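Local coordinates for lipolytic protein G-D-S-L family (Veillonella parvula DSM 2008, PDB 4RW0) that probably hydrolyses ester bonds of lipids or other acylated substrates, acting as an SGNH-type serine hydrolase, at residues 115-118 / 119-123. Numbering follows the deposited sequence.
Sequences SDMD and GLDLV
Asp116 to Gly119 form a type I beta turn that ends the loop from strand 104-108 and leads straight into helix 120-138, and Asp116 O takes two amides at once: Gly119 N closes the turn at 3.2 Å, and Asp121 N, from the helix's first turn, comes in at 3.0 Å from the opposite face of the carbonyl plane. The side chain of Asp116 takes the amide in between: Asp116 OD2 accepts Leu120 N at 2.8 Å, in a nearly straight bond (170°) from above the carboxylate plane, and chi1 of -164°, which turns CG away from the backbone N, brings it there. Glycine suits position 119, since a CB there would probably collide with Asp116 OD2. Leu120 suits its place by packing on Leu80 of helix 76-80. Selenomethionine Met117, bent at chi2 and chi3, runs alongside Asp121, Met117 SE lying 3.5 Å from Asp121 CG, and also packs on Phe150 of helix 145-154. Asp121 is buried yet well satisfied: OD1 accepts Ile113 N, while OD2 bonds Tyr146 OH and a water that also donates to Met117 O. The CD1 methyl of Leu122 rests 3.3 Å from Asp118 O. Replacing Asp116 by alanine removes the carboxylate, and Leu120 N is then likely to lose its acceptor, leaving the helix start less firmly held. Carboxylate and carbonyl thus take up amides at the helix's amino end, where the negative charge probably also interacts favourably with the helix dipole.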
loop_
_atom_site.group_PDB
_atom_site.type_symbol
_atom_site.label_atom_id
_atom_site.label_comp_id
_atom_site.label_asym_id
_atom_site.label_seq_id
_atom_site.Cartn_x
_atom_site.Cartn_y
_atom_site.Cartn_z
ATOM N N SER A 115 0.187 -1.077 18.432
ATOM C CA SER A 115 0.797 -1.476 19.680
ATOM C C SER A 115 1.752 -0.443 20.270
ATOM O O SER A 115 2.264 -0.697 21.330
ATOM C CB SER A 115 1.667 -2.731 19.428
ATOM O OG SER A 115 2.555 -2.414 18.362
ATOM N N ASP A 116 2.101 0.619 19.544
ATOM C CA ASP A 116 3.123 1.567 20.007
ATOM C C ASP A 116 2.876 2.957 19.418
ATOM O O ASP A 116 3.673 3.494 18.624
ATOM C CB ASP A 116 4.529 1.036 19.626
ATOM C CG ASP A 116 5.660 1.745 20.387
ATOM O OD1 ASP A 116 5.404 2.385 21.421
ATOM O OD2 ASP A 116 6.800 1.672 19.924
HETATM N N MSE A 117 1.737 3.532 19.781
HETATM C CA MSE A 117 1.316 4.766 19.184
HETATM C C MSE A 117 2.229 5.943 19.560
HETATM O O MSE A 117 2.207 6.962 18.869
HETATM C CB MSE A 117 -0.163 5.012 19.489
HETATM C CG MSE A 117 -1.095 3.958 18.806
HETATM SE SE MSE A 117 -0.905 4.071 16.831
HETATM C CE MSE A 117 -2.012 5.616 16.421
ATOM N N ASP A 118 3.050 5.804 20.596
ATOM C CA ASP A 118 3.985 6.889 21.006
ATOM C C ASP A 118 5.417 6.618 20.683
ATOM O O ASP A 118 6.255 7.468 20.980
ATOM C CB ASP A 118 3.959 7.128 22.531
ATOM C CG ASP A 118 2.626 7.608 23.012
ATOM O OD1 ASP A 118 1.954 8.344 22.254
ATOM O OD2 ASP A 118 2.243 7.241 24.147
ATOM N N GLY A 119 5.717 5.441 20.123
ATOM C CA GLY A 119 7.081 5.062 19.716
ATOM C C GLY A 119 7.168 4.763 18.212
ATOM O O GLY A 119 7.292 5.665 17.389
ATOM N N LEU A 120 7.030 3.488 17.857
ATOM C CA LEU A 120 7.126 3.085 16.442
ATOM C C LEU A 120 6.161 3.797 15.499
ATOM O O LEU A 120 6.501 4.076 14.339
ATOM C CB LEU A 120 6.977 1.582 16.310
ATOM C CG LEU A 120 8.102 0.833 16.967
ATOM C CD1 LEU A 120 7.898 -0.633 16.754
ATOM C CD2 LEU A 120 9.442 1.295 16.409
ATOM N N ASP A 121 4.958 4.124 15.960
ATOM C CA ASP A 121 4.032 4.769 15.042
ATOM C C ASP A 121 4.463 6.119 14.586
ATOM O O ASP A 121 3.977 6.634 13.549
ATOM C CB ASP A 121 2.626 4.922 15.658
ATOM C CG ASP A 121 1.581 5.233 14.591
ATOM O OD1 ASP A 121 1.452 4.384 13.643
ATOM O OD2 ASP A 121 0.988 6.335 14.627
ATOM N N LEU A 122 5.320 6.760 15.395
ATOM C CA LEU A 122 5.847 8.067 14.977
ATOM C C LEU A 122 6.762 7.938 13.741
ATOM O O LEU A 122 6.787 8.836 12.880
ATOM C CB LEU A 122 6.599 8.775 16.115
ATOM C CG LEU A 122 5.856 8.920 17.456
ATOM C CD1 LEU A 122 6.751 9.598 18.502
ATOM C CD2 LEU A 122 4.597 9.739 17.267
ATOM N N VAL A 123 7.460 6.821 13.628
ATOM C CA VAL A 123 8.299 6.570 12.432
ATOM C C VAL A 123 7.401 6.448 11.185
ATOM O O VAL A 123 7.636 7.082 10.125
ATOM C CB VAL A 123 9.120 5.305 12.600
ATOM C CG1 VAL A 123 10.047 5.131 11.412
ATOM C CG2 VAL A 123 9.936 5.329 13.888
HETATM O O HOH W 1 1.069 8.024 16.635
#